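Local coordinates for protein racemase (Pseudovibrio sp. JE062, PDB 3MKC) that is of unknown precise function but belongs to the mandelate racemase/muconate lactonizing enzyme family of the enolase superfamily, at residues A175-V180 against L234-A239; R224-I229 against S258-A263. All coordinates share one frame; numbering follows the deposited sequence.

Interaction 1: A175-V180 against L234-A239; sequences AVKVCV and LYFAEA
Lys177 and Glu238 meet nearly at right angles inside the barrel, and their charged ends join in a buried salt bridge. The lysine NZ donates to Glu238 OE1 at 2.7 Å, on the syn lone pair, the side that faces the second carboxylate oxygen. Glu238 OE2 lies farther away, 3.3 Å from Lys177 NZ, so NZ lies closer to OE1 than to OE2. The aliphatic part of the lysine also runs close to the acid, with CD 3.3 Å from Glu238 OE1. Lys177 starts out with CG anti to the backbone N (chi1 -177°), and a single bend at chi3 (73°) turns CE and NZ off the line of the chain to reach the carboxylate.

The two residues sit on parallel strands of the C-terminal (beta/alpha) barrel typical of the enolase superfamily. Strand 207-211 lies between strands 175-179 and 236-238, which leaves the CA atoms of Lys177 and Phe236 9.1 Å apart, so the contact is made by side chains reaching past the intervening strand on the inner side of the barrel. Phe236 occupies the space beside the lysine stem: its chi1 of 71° places the ring between the backbone N and the carbonyl carbon, and Lys177 CD approaches the ring obliquely, 3.9 Å from CE1 and 4.0 Å from CZ. Lys177 NZ is also hydrogen-bonded to Tyr141 OH. On the acid, OE1 is also weakly bonded by Gln285 NE2, whereas OE2 lies close to Asp211 OD2.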
loop_
_atom_site.group_PDB
_atom_site.type_symbol
_atom_site.label_atom_id
_atom_site.label_comp_id
_atom_site.label_asym_id
_atom_site.label_seq_id
_atom_site.Cartn_x
_atom_site.Cartn_y
_atom_site.Cartn_z
ATOM N N ALA A 175 -3.748 -7.822 14.629
ATOM C CA ALA A 175 -4.654 -6.705 14.380
ATOM C C ALA A 175 -5.436 -6.886 13.088
ATOM O O ALA A 175 -4.936 -7.459 12.124
ATOM C CB ALA A 175 -3.866 -5.393 14.334
ATOM N N VAL A 176 -6.666 -6.384 13.077
ATOM C CA VAL A 176 -7.524 -6.482 11.911
ATOM C C VAL A 176 -8.257 -5.169 11.672
ATOM O O VAL A 176 -8.475 -4.388 12.596
ATOM C CB VAL A 176 -8.576 -7.600 12.088
ATOM C CG1 VAL A 176 -7.878 -8.955 12.242
ATOM C CG2 VAL A 176 -9.440 -7.309 13.305
ATOM N N LYS A 177 -8.630 -4.926 10.424
ATOM C CA LYS A 177 -9.365 -3.720 10.087
ATOM C C LYS A 177 -10.704 -4.122 9.502
ATOM O O LYS A 177 -10.770 -4.989 8.634
ATOM C CB LYS A 177 -8.602 -2.879 9.060
ATOM C CG LYS A 177 -9.301 -1.564 8.731
ATOM C CD LYS A 177 -8.402 -0.618 7.942
ATOM C CE LYS A 177 -8.210 -1.076 6.502
ATOM N NZ LYS A 177 -7.315 -0.154 5.743
ATOM N N VAL A 178 -11.768 -3.505 9.996
ATOM C CA VAL A 178 -13.112 -3.775 9.505
ATOM C C VAL A 178 -13.565 -2.517 8.784
ATOM O O VAL A 178 -12.948 -1.466 8.933
ATOM C CB VAL A 178 -14.077 -4.073 10.661
ATOM C CG1 VAL A 178 -13.608 -5.309 11.418
ATOM C CG2 VAL A 178 -14.153 -2.871 11.593
ATOM N N CYS A 179 -14.633 -2.619 8.000
ATOM C CA CYS A 179 -15.137 -1.465 7.267
ATOM C C CYS A 179 -16.624 -1.283 7.487
ATOM O O CYS A 179 -17.329 -2.225 7.855
ATOM C CB CYS A 179 -14.915 -1.638 5.765
ATOM S SG CYS A 179 -13.294 -2.227 5.277
ATOM N N VAL A 180 -17.093 -0.061 7.262
ATOM C CA VAL A 180 -18.510 0.245 7.364
ATOM C C VAL A 180 -18.952 0.249 5.906
ATOM O O VAL A 180 -18.524 1.101 5.127
ATOM C CB VAL A 180 -18.763 1.647 7.971
ATOM C CG1 VAL A 180 -20.257 1.948 7.987
ATOM C CG2 VAL A 180 -18.215 1.714 9.386
ATOM N N LEU A 234 -10.196 1.581 19.841
ATOM C CA LEU A 234 -9.834 1.259 18.463
ATOM C C LEU A 234 -8.466 1.858 18.122
ATOM O O LEU A 234 -8.097 2.921 18.629
ATOM C CB LEU A 234 -10.919 1.786 17.515
ATOM C CG LEU A 234 -12.331 1.262 17.839
ATOM C CD1 LEU A 234 -13.365 1.930 16.945
ATOM C CD2 LEU A 234 -12.365 -0.259 17.659
ATOM N N TYR A 235 -7.720 1.168 17.263
ATOM C CA TYR A 235 -6.392 1.622 16.874
ATOM C C TYR A 235 -6.448 2.900 16.044
ATOM O O TYR A 235 -5.668 3.822 16.273
ATOM C CB TYR A 235 -5.660 0.541 16.083
ATOM C CG TYR A 235 -4.195 0.853 15.939
ATOM C CD1 TYR A 235 -3.262 0.337 16.840
ATOM C CD2 TYR A 235 -3.744 1.719 14.945
ATOM C CE1 TYR A 235 -1.918 0.676 16.753
ATOM C CE2 TYR A 235 -2.413 2.068 14.854
ATOM C CZ TYR A 235 -1.500 1.549 15.757
ATOM O OH TYR A 235 -0.173 1.923 15.683
ATOM N N PHE A 236 -7.345 2.952 15.065
ATOM C CA PHE A 236 -7.470 4.164 14.273
ATOM C C PHE A 236 -8.780 4.316 13.522
ATOM O O PHE A 236 -9.564 3.367 13.409
ATOM C CB PHE A 236 -6.257 4.347 13.330
ATOM C CG PHE A 236 -6.181 3.380 12.155
ATOM C CD1 PHE A 236 -7.277 3.146 11.321
ATOM C CD2 PHE A 236 -4.956 2.812 11.813
ATOM C CE1 PHE A 236 -7.145 2.363 10.163
ATOM C CE2 PHE A 236 -4.806 2.030 10.658
ATOM C CZ PHE A 236 -5.903 1.806 9.830
ATOM N N ALA A 237 -9.021 5.534 13.042
ATOM C CA ALA A 237 -10.219 5.859 12.289
ATOM C C ALA A 237 -9.760 6.281 10.896
ATOM O O ALA A 237 -9.167 7.348 10.725
ATOM C CB ALA A 237 -10.965 6.983 12.962
ATOM N N GLU A 238 -10.040 5.429 9.915
ATOM C CA GLU A 238 -9.648 5.662 8.526
ATOM C C GLU A 238 -10.773 6.173 7.628
ATOM O O GLU A 238 -11.927 5.795 7.790
ATOM C CB GLU A 238 -9.114 4.356 7.940
ATOM C CG GLU A 238 -8.839 4.384 6.453
ATOM C CD GLU A 238 -8.355 3.040 5.945
ATOM O OE1 GLU A 238 -7.693 2.322 6.721
ATOM O OE2 GLU A 238 -8.628 2.713 4.773
ATOM N N ALA A 239 -10.415 7.017 6.668
ATOM C CA ALA A 239 -11.377 7.556 5.718
ATOM C C ALA A 239 -12.642 8.076 6.394
ATOM O O ALA A 239 -13.759 7.703 6.033
ATOM C CB ALA A 239 -11.731 6.483 4.694
#

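Interaction 2: R224-I229 against S258-A263; sequences RLLNSI and SRICGA
A small apolar contact, extended by one water, joins the last turn of helix 219-228 to the loop that leads into strand 261-262, on the outer layer of the barrel. Leu226 carries it from the helix, and Ser258 and Ile260 receive it. The leucine CB faces the loop, 3.8 Å from Ser258 OG, while its CD1 methyl extends farther to meet the CD1 methyl of Ile260 at 3.9 Å. The two apolar side chains approach at a slant, end methyl to end methyl. In Ile260 a chi2 of -59° folds CD1 back over the isoleucine's own backbone N, on the side where Leu226 lies. Ser258 CB lies 4.1 Å from Leu226 CD1 and adds to the same patch.

No direct hydrogen bond crosses between the segments; the polar link is made by the water, which donates to Leu226 O at 2.9 Å and is hydrogen-bonded to Ser258 OG at 2.6 Å. Leu226 O belongs to the end of the helix and also receives a weak bond from Ile229 N. Beside it on the helix end, Ser228 OG donates to Leu225 O, three residues earlier, at 2.8 Å, tilted 23° from the carbonyl plane, so a serine hydroxyl supplements the backbone bonding there.

Leu226 also rests on Ala237 of strand 236-238, and Ile260 on His249, Leu252 and Val253 of helix 246-255. Helix 219-228 thus lies against strand 236-238 and the loop before strand 261-262 through Leu226, while Leu225 and Ile229 pack on helix 188-202.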
loop_
_atom_site.group_PDB
_atom_site.type_symbol
_atom_site.label_atom_id
_atom_site.label_comp_id
_atom_site.label_asym_id
_atom_site.label_seq_id
_atom_site.Cartn_x
_atom_site.Cartn_y
_atom_site.Cartn_z
ATOM N N ARG A 224 -18.334 13.393 17.300
ATOM C CA ARG A 224 -19.310 12.847 18.247
ATOM C C ARG A 224 -19.262 11.331 18.219
ATOM O O ARG A 224 -19.233 10.677 19.260
ATOM C CB ARG A 224 -20.732 13.304 17.911
ATOM C CG ARG A 224 -21.145 14.566 18.617
ATOM C CD ARG A 224 -22.639 14.829 18.476
ATOM N NE ARG A 224 -23.017 16.048 19.185
ATOM C CZ ARG A 224 -24.235 16.578 19.163
ATOM N NH1 ARG A 224 -25.200 15.993 18.463
ATOM N NH2 ARG A 224 -24.481 17.699 19.833
ATOM N N LEU A 225 -19.257 10.774 17.016
ATOM C CA LEU A 225 -19.210 9.328 16.863
ATOM C C LEU A 225 -17.940 8.750 17.475
ATOM O O LEU A 225 -18.000 7.839 18.295
ATOM C CB LEU A 225 -19.288 8.950 15.384
ATOM C CG LEU A 225 -18.972 7.500 15.004
ATOM C CD1 LEU A 225 -19.911 6.545 15.729
ATOM C CD2 LEU A 225 -19.095 7.338 13.502
ATOM N N LEU A 226 -16.786 9.284 17.085
ATOM C CA LEU A 226 -15.530 8.770 17.615
ATOM C C LEU A 226 -15.409 8.951 19.121
ATOM O O LEU A 226 -14.864 8.093 19.814
ATOM C CB LEU A 226 -14.345 9.425 16.899
ATOM C CG LEU A 226 -14.258 9.137 15.395
ATOM C CD1 LEU A 226 -12.980 9.757 14.844
ATOM C CD2 LEU A 226 -14.259 7.625 15.142
ATOM N N ASN A 227 -15.925 10.057 19.642
ATOM C CA ASN A 227 -15.848 10.277 21.074
ATOM C C ASN A 227 -16.707 9.289 21.856
ATOM O O ASN A 227 -16.346 8.895 22.960
ATOM C CB ASN A 227 -16.245 11.717 21.424
ATOM C CG ASN A 227 -15.155 12.711 21.084
ATOM O OD1 ASN A 227 -13.976 12.363 21.071
ATOM N ND2 ASN A 227 -15.537 13.958 20.824
ATOM N N SER A 228 -17.821 8.861 21.275
ATOM C CA SER A 228 -18.715 7.931 21.969
ATOM C C SER A 228 -18.224 6.485 22.001
ATOM O O SER A 228 -18.752 5.665 22.755
ATOM C CB SER A 228 -20.113 7.976 21.345
ATOM O OG SER A 228 -20.131 7.346 20.078
ATOM N N ILE A 229 -17.223 6.162 21.188
ATOM C CA ILE A 229 -16.703 4.797 21.169
ATOM C C ILE A 229 -15.255 4.734 21.637
ATOM O O ILE A 229 -14.505 3.834 21.267
ATOM C CB ILE A 229 -16.809 4.168 19.767
ATOM C CG1 ILE A 229 -16.000 4.986 18.757
ATOM C CG2 ILE A 229 -18.276 4.077 19.353
ATOM C CD1 ILE A 229 -16.005 4.389 17.367
ATOM N N SER A 258 -9.014 9.796 19.136
ATOM C CA SER A 258 -8.798 8.675 18.226
ATOM C C SER A 258 -7.597 8.963 17.343
ATOM O O SER A 258 -7.194 10.120 17.197
ATOM C CB SER A 258 -10.008 8.479 17.294
ATOM O OG SER A 258 -11.101 7.858 17.942
ATOM N N ARG A 259 -7.017 7.914 16.766
ATOM C CA ARG A 259 -5.930 8.118 15.817
ATOM C C ARG A 259 -6.668 8.445 14.525
ATOM O O ARG A 259 -7.618 7.750 14.156
ATOM C CB ARG A 259 -5.109 6.848 15.590
ATOM C CG ARG A 259 -4.056 6.529 16.641
ATOM C CD ARG A 259 -3.027 5.583 16.016
ATOM N NE ARG A 259 -1.984 5.154 16.936
ATOM C CZ ARG A 259 -2.139 4.226 17.872
ATOM N NH1 ARG A 259 -3.306 3.616 18.026
ATOM N NH2 ARG A 259 -1.116 3.890 18.644
ATOM N N ILE A 260 -6.258 9.509 13.851
ATOM C CA ILE A 260 -6.897 9.894 12.597
ATOM C C ILE A 260 -5.924 9.604 11.466
ATOM O O ILE A 260 -4.772 10.016 11.521
ATOM C CB ILE A 260 -7.248 11.398 12.598
ATOM C CG1 ILE A 260 -8.125 11.720 13.811
ATOM C CG2 ILE A 260 -7.965 11.779 11.315
ATOM C CD1 ILE A 260 -9.419 10.929 13.854
ATOM N N CYS A 261 -6.380 8.865 10.459
ATOM C CA CYS A 261 -5.529 8.529 9.323
ATOM C C CYS A 261 -5.844 9.434 8.150
ATOM O O CYS A 261 -6.886 10.076 8.108
ATOM C CB CYS A 261 -5.784 7.101 8.853
ATOM S SG CYS A 261 -5.749 5.860 10.145
ATOM N N GLY A 262 -4.938 9.448 7.184
ATOM C CA GLY A 262 -5.158 10.230 5.985
ATOM C C GLY A 262 -4.180 9.822 4.900
ATOM O O GLY A 262 -3.302 8.984 5.128
ATOM N N ALA A 263 -4.372 10.383 3.707
ATOM C CA ALA A 263 -3.479 10.166 2.567
ATOM C C ALA A 263 -3.590 8.862 1.780
ATOM O O ALA A 263 -2.752 8.583 0.933
ATOM C CB ALA A 263 -2.041 10.373 3.012
HETATM O O HOH W 1 -12.001 8.206 20.332
#

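Interactions 1 and 2 lie 10 Å apart, centre to centre, in the same (beta/alpha) barrel domain, on inner and outer layers of its wall. Their segments alternate along the chain: 175-180, then 224-229, 234-239 and 258-263. Helix 219-228 is followed, after a short connection, by strand 236-238. Residues 258-263 run alongside that strand, where Ala237 N probably bonds to Arg259 O at 2.8 Å and Cys261 packs on Phe236. The strand therefore connects the two contacts, directing Phe236 and Glu238 to the interior while Ala237 meets Leu226 on the outside. It thus faces a strand two places away across the barrel interior and, on its outer side, its own preceding helix.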